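Local coordinates for quinone oxidoreductase (Coxiella burnetii, PDB 3TQH), which binds NADPH and probably reduces quinones, as a member of the medium-chain dehydrogenase/reductase superfamily, at residues A9-Q14 and V24-P29; D74-V79 and L126-A131. All blocks are in the same frame, centred on the assembly; numbering follows the deposited sequence.

Interaction 1: residues A9-Q14 and V24-P29; sequences AIQFDQ and VDTPTP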
loop_
_atom_site.group_PDB
_atom_site.type_symbol
_atom_site.label_atom_id
_atom_site.label_comp_id
_atom_site.label_asym_id
_atom_site.label_seq_id
_atom_site.Cartn_x
_atom_site.Cartn_y
_atom_site.Cartn_z
ATOM N N ALA A 9 -5.054 13.240 -17.122
ATOM C CA ALA A 9 -4.390 12.909 -15.862
ATOM C C ALA A 9 -4.915 13.767 -14.714
ATOM O O ALA A 9 -5.345 14.899 -14.927
ATOM C CB ALA A 9 -2.895 13.086 -16.000
ATOM N N ILE A 10 -4.899 13.216 -13.501
ATOM C CA ILE A 10 -5.282 13.972 -12.313
ATOM C C ILE A 10 -4.067 14.743 -11.822
ATOM O O ILE A 10 -3.003 14.172 -11.628
ATOM C CB ILE A 10 -5.801 13.060 -11.176
ATOM C CG1 ILE A 10 -7.150 12.428 -11.561
ATOM C CG2 ILE A 10 -5.941 13.847 -9.867
ATOM C CD1 ILE A 10 -8.296 13.410 -11.663
ATOM N N GLN A 11 -4.222 16.048 -11.643
ATOM C CA GLN A 11 -3.169 16.859 -11.049
ATOM C C GLN A 11 -3.736 17.709 -9.940
ATOM O O GLN A 11 -4.948 17.840 -9.814
ATOM C CB GLN A 11 -2.502 17.737 -12.105
ATOM C CG GLN A 11 -1.457 16.983 -12.914
ATOM C CD GLN A 11 -0.871 17.784 -14.057
ATOM O OE1 GLN A 11 -0.136 17.235 -14.872
ATOM N NE2 GLN A 11 -1.192 19.073 -14.135
ATOM N N PHE A 12 -2.851 18.256 -9.119
ATOM C CA PHE A 12 -3.225 19.280 -8.156
ATOM C C PHE A 12 -2.207 20.412 -8.244
ATOM O O PHE A 12 -1.021 20.167 -8.446
ATOM C CB PHE A 12 -3.356 18.701 -6.734
ATOM C CG PHE A 12 -2.068 18.157 -6.149
ATOM C CD1 PHE A 12 -1.404 18.845 -5.142
ATOM C CD2 PHE A 12 -1.543 16.944 -6.576
ATOM C CE1 PHE A 12 -0.225 18.349 -4.587
ATOM C CE2 PHE A 12 -0.361 16.444 -6.033
ATOM C CZ PHE A 12 0.297 17.149 -5.036
ATOM N N ASP A 13 -2.691 21.647 -8.123
ATOM C CA ASP A 13 -1.864 22.845 -8.231
ATOM C C ASP A 13 -1.406 23.356 -6.868
ATOM O O ASP A 13 -0.448 24.117 -6.774
ATOM C CB ASP A 13 -2.646 23.955 -8.942
ATOM C CG ASP A 13 -2.998 23.598 -10.377
ATOM O OD1 ASP A 13 -2.919 22.399 -10.730
ATOM O OD2 ASP A 13 -3.356 24.514 -11.153
ATOM N N GLN A 14 -2.100 22.944 -5.814
ATOM C CA GLN A 14 -1.807 23.412 -4.467
ATOM C C GLN A 14 -2.131 22.320 -3.469
ATOM O O GLN A 14 -2.996 21.478 -3.723
ATOM C CB GLN A 14 -2.629 24.669 -4.148
ATOM C CG GLN A 14 -4.135 24.498 -4.377
ATOM C CD GLN A 14 -4.915 25.793 -4.220
ATOM O OE1 GLN A 14 -4.983 26.368 -3.134
ATOM N NE2 GLN A 14 -5.522 26.248 -5.308
ATOM N N VAL A 24 -7.164 16.841 -15.903
ATOM C CA VAL A 24 -6.462 17.836 -16.711
ATOM C C VAL A 24 -5.870 17.198 -17.966
ATOM O O VAL A 24 -5.456 16.038 -17.950
ATOM C CB VAL A 24 -5.335 18.503 -15.864
ATOM C CG1 VAL A 24 -4.184 18.988 -16.726
ATOM C CG2 VAL A 24 -5.896 19.641 -15.036
ATOM N N ASP A 25 -5.859 17.958 -19.051
ATOM C CA ASP A 25 -5.129 17.583 -20.255
ATOM C C ASP A 25 -3.656 17.914 -20.056
ATOM O O ASP A 25 -3.309 19.029 -19.657
ATOM C CB ASP A 25 -5.667 18.327 -21.484
ATOM C CG ASP A 25 -6.917 17.687 -22.057
ATOM O OD1 ASP A 25 -7.101 16.457 -21.894
ATOM O OD2 ASP A 25 -7.711 18.421 -22.685
ATOM N N THR A 26 -2.798 16.940 -20.334
ATOM C CA THR A 26 -1.373 17.081 -20.081
ATOM C C THR A 26 -0.587 16.211 -21.065
ATOM O O THR A 26 -1.133 15.250 -21.608
ATOM C CB THR A 26 -1.051 16.678 -18.620
ATOM O OG1 THR A 26 0.005 17.504 -18.102
ATOM C CG2 THR A 26 -0.679 15.195 -18.520
ATOM N N PRO A 27 0.696 16.540 -21.294
ATOM C CA PRO A 27 1.495 15.751 -22.231
ATOM C C PRO A 27 1.802 14.344 -21.728
ATOM O O PRO A 27 1.768 14.091 -20.515
ATOM C CB PRO A 27 2.804 16.544 -22.349
ATOM C CG PRO A 27 2.608 17.796 -21.570
ATOM C CD PRO A 27 1.507 17.563 -20.617
ATOM N N THR A 28 2.109 13.443 -22.659
ATOM C CA THR A 28 2.549 12.101 -22.295
ATOM C C THR A 28 3.928 12.225 -21.661
ATOM O O THR A 28 4.711 13.092 -22.053
ATOM C CB THR A 28 2.604 11.143 -23.511
ATOM O OG1 THR A 28 3.211 11.804 -24.626
ATOM C CG2 THR A 28 1.203 10.699 -23.907
ATOM N N PRO A 29 4.222 11.382 -20.661
ATOM C CA PRO A 29 5.547 11.394 -20.047
ATOM C C PRO A 29 6.672 11.172 -21.056
ATOM O O PRO A 29 6.508 10.415 -22.018
ATOM C CB PRO A 29 5.495 10.214 -19.079
ATOM C CG PRO A 29 4.072 10.016 -18.785
ATOM C CD PRO A 29 3.313 10.435 -19.992
#
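Gln11 sets its CG anti to its own carbonyl carbon (chi1 -81°) and then runs extended, a shape that carries the amide across to Val24 and Thr26. On the other strand CG1 of Val24, roughly anti to its backbone N, is the branch turned to Gln11. The two side chains cross at about a right angle, with Val24 CG1 4.0 Å from Gln11 NE2. The other end of the amide, OE1 of Gln11, accepts a hydrogen bond from Thr26 OG1 at 3.2 Å, the hydroxyl lying 31° out of the carbonyl plane. Glutamine suits this place because its chain is long enough to span the gap and its amide oxygen can accept a hydrogen bond from the threonine hydroxyl. Thr26 uses both its branches: while the hydroxyl meets Gln11, its methyl CG2 lies 4.0 Å from Ala9 CB, a methyl-to-methyl contact that suits the short alanine. The backbone here belongs to a beta hairpin, strands 6-12 and 21-27, in which Ala9 and Val24 form an antiparallel hydrogen-bonded pair. Ala9 N donates to Val24 O (2.9 Å), and Val24 N returns a bond to Ala9 O (2.8 Å). The axes of 9-12 and 24-27 lie at 101°, far from antiparallel, and the two segments diverge from this pair. Beyond it, Ala9 packs on Ala109 and Gln11 on Pro68, while Asp13 makes a salt bridge with Lys22.

Interaction 2: residues D74-V79 and L126-A131; sequences DFSGEV and LSFLQA. With SO4 (sulfate ion), chain D.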
loop_
_atom_site.group_PDB
_atom_site.type_symbol
_atom_site.label_atom_id
_atom_site.label_comp_id
_atom_site.label_asym_id
_atom_site.label_seq_id
_atom_site.Cartn_x
_atom_site.Cartn_y
_atom_site.Cartn_z
ATOM N N ASP A 74 0.950 2.981 -7.889
ATOM C CA ASP A 74 0.591 1.626 -8.288
ATOM C C ASP A 74 -0.110 1.658 -9.632
ATOM O O ASP A 74 -1.027 2.463 -9.828
ATOM C CB ASP A 74 -0.394 1.011 -7.288
ATOM C CG ASP A 74 0.251 0.582 -5.984
ATOM O OD1 ASP A 74 1.492 0.699 -5.837
ATOM O OD2 ASP A 74 -0.504 0.111 -5.096
ATOM N N PHE A 75 0.287 0.775 -10.547
ATOM C CA PHE A 75 -0.347 0.746 -11.858
ATOM C C PHE A 75 -0.334 -0.623 -12.514
ATOM O O PHE A 75 0.432 -1.511 -12.154
ATOM C CB PHE A 75 0.326 1.747 -12.807
ATOM C CG PHE A 75 1.581 1.218 -13.442
ATOM C CD1 PHE A 75 2.812 1.394 -12.826
ATOM C CD2 PHE A 75 1.525 0.519 -14.638
ATOM C CE1 PHE A 75 3.965 0.894 -13.409
ATOM C CE2 PHE A 75 2.663 0.014 -15.219
ATOM C CZ PHE A 75 3.887 0.199 -14.608
ATOM N N SER A 76 -1.169 -0.733 -13.532
ATOM C CA SER A 76 -1.342 -1.938 -14.309
ATOM C C SER A 76 -1.635 -1.466 -15.733
ATOM O O SER A 76 -2.354 -0.485 -15.918
ATOM C CB SER A 76 -2.526 -2.710 -13.734
ATOM O OG SER A 76 -2.613 -3.999 -14.278
ATOM N N GLY A 77 -1.065 -2.131 -16.735
ATOM C CA GLY A 77 -1.259 -1.701 -18.126
ATOM C C GLY A 77 -0.437 -2.394 -19.202
ATOM O O GLY A 77 0.149 -3.452 -18.977
ATOM N N GLU A 78 -0.403 -1.777 -20.381
ATOM C CA GLU A 78 0.252 -2.346 -21.561
ATOM C C GLU A 78 1.428 -1.470 -21.999
ATOM O O GLU A 78 1.309 -0.243 -22.041
ATOM C CB GLU A 78 -0.762 -2.473 -22.702
ATOM C CG GLU A 78 -0.237 -3.197 -23.951
ATOM C CD GLU A 78 -1.244 -3.214 -25.111
ATOM O OE1 GLU A 78 -2.235 -2.441 -25.069
ATOM O OE2 GLU A 78 -1.037 -4.001 -26.072
ATOM N N VAL A 79 2.558 -2.103 -22.320
ATOM C CA VAL A 79 3.735 -1.393 -22.820
ATOM C C VAL A 79 3.489 -0.956 -24.260
ATOM O O VAL A 79 3.205 -1.783 -25.128
ATOM C CB VAL A 79 4.997 -2.271 -22.766
ATOM C CG1 VAL A 79 6.200 -1.528 -23.338
ATOM C CG2 VAL A 79 5.272 -2.724 -21.333
ATOM N N LEU A 126 -4.606 -12.884 -13.525
ATOM C CA LEU A 126 -4.847 -11.620 -12.828
ATOM C C LEU A 126 -5.588 -10.630 -13.720
ATOM O O LEU A 126 -5.205 -10.428 -14.869
ATOM C CB LEU A 126 -3.521 -10.972 -12.396
ATOM C CG LEU A 126 -2.758 -11.508 -11.182
ATOM C CD1 LEU A 126 -1.439 -10.745 -11.012
ATOM C CD2 LEU A 126 -3.599 -11.390 -9.927
ATOM N N SER A 127 -6.635 -9.997 -13.195
ATOM C CA SER A 127 -7.235 -8.862 -13.884
ATOM C C SER A 127 -6.310 -7.658 -13.721
ATOM O O SER A 127 -5.461 -7.638 -12.830
ATOM C CB SER A 127 -8.618 -8.542 -13.320
ATOM O OG SER A 127 -8.523 -7.874 -12.075
ATOM N N PHE A 128 -6.471 -6.665 -14.587
ATOM C CA PHE A 128 -5.714 -5.421 -14.482
ATOM C C PHE A 128 -6.004 -4.683 -13.166
ATOM O O PHE A 128 -5.090 -4.156 -12.535
ATOM C CB PHE A 128 -6.002 -4.508 -15.682
ATOM C CG PHE A 128 -5.306 -4.932 -16.948
ATOM C CD1 PHE A 128 -5.997 -5.590 -17.954
ATOM C CD2 PHE A 128 -3.951 -4.675 -17.130
ATOM C CE1 PHE A 128 -5.360 -5.977 -19.122
ATOM C CE2 PHE A 128 -3.304 -5.058 -18.297
ATOM C CZ PHE A 128 -4.011 -5.710 -19.297
ATOM N N LEU A 129 -7.273 -4.654 -12.761
ATOM C CA LEU A 129 -7.675 -4.052 -11.488
ATOM C C LEU A 129 -6.995 -4.727 -10.293
ATOM O O LEU A 129 -6.522 -4.049 -9.372
ATOM C CB LEU A 129 -9.195 -4.112 -11.319
ATOM C CG LEU A 129 -10.006 -3.245 -12.284
ATOM C CD1 LEU A 129 -11.466 -3.668 -12.278
ATOM C CD2 LEU A 129 -9.853 -1.768 -11.943
ATOM N N GLN A 130 -6.954 -6.057 -10.300
ATOM C CA GLN A 130 -6.240 -6.794 -9.257
ATOM C C GLN A 130 -4.741 -6.480 -9.282
ATOM O O GLN A 130 -4.129 -6.273 -8.236
ATOM C CB GLN A 130 -6.457 -8.304 -9.400
ATOM C CG GLN A 130 -7.831 -8.782 -8.958
ATOM C CD GLN A 130 -8.036 -10.264 -9.195
ATOM O OE1 GLN A 130 -7.624 -10.805 -10.224
ATOM N NE2 GLN A 130 -8.687 -10.930 -8.246
ATOM N N ALA A 131 -4.163 -6.442 -10.480
ATOM C CA ALA A 131 -2.730 -6.197 -10.632
ATOM C C ALA A 131 -2.303 -4.816 -10.123
ATOM O O ALA A 131 -1.215 -4.675 -9.577
ATOM C CB ALA A 131 -2.306 -6.381 -12.084
HETATM S S SO4 D . -9.695 -6.153 -16.316
HETATM O O1 SO4 D . -9.693 -5.183 -17.409
HETATM O O2 SO4 D . -10.803 -7.096 -16.492
HETATM O O3 SO4 D . -8.458 -6.934 -16.340
HETATM O O4 SO4 D . -9.829 -5.442 -15.043
#
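Ser76 OG donates a hydrogen bond to Phe128 O, 3.0 Å away, coming in side-on to the C=O (110°), within its plane, where a lone pair points. This joins a strand of the GroES-like domain's sheet to the first turn of helix 128-133. OG stands anti to the Ser76 backbone N (chi1 -169°), which turns the hydroxyl to the helix. The same oxygen lies at the edge of the Phe128 ring, near its plane and 3.2 Å from CD2, and 3.3 Å from Ala131 CB. Serine is small enough to sit between that edge and the methyl of Ala131, yet gives the carbonyl a donor. The ring also lies against the backbone of Gly77, CE2 3.9 Å from Gly77 CA. Further out, it stacks with His41 of strand 36-44 and makes a cation-pi contact with Lys122. The helix start is fixed by a capping box: Ser127 is the N-cap, its OG accepting from Gln130 N at 3.0 Å, while Gln130 OE1 takes the N-H of Ser127. A sulfate ion, probably from the crystallisation liquor, sits at this N-terminus, where the helix dipole would be expected to draw an anion. Its O3 accepts an almost straight bond from Phe128 N (2.7 Å, 169°) and reaches the ring edge at CD1, 3.2 Å away.

From the N terminus the chain runs up strand 6-12, turns, and comes back along strand 21-27, where interaction 1 closes a short hairpin, with nine residues between its segments, three of them already in strand 21-27. Interaction 2 opens later, on strand 74-82, and closes only after 46 further residues, when the chain has passed through strands 94-98, 111-114 and 119-121 and entered helix 128-133. The two are in series, neither nested nor crossed. Interaction 1 pairs the strands of a small two-stranded sheet, while interaction 2 ties the larger mixed sheet to a helix. Their centres lie 21 Å apart, and their nearest atoms, about 11 Å apart, do not touch.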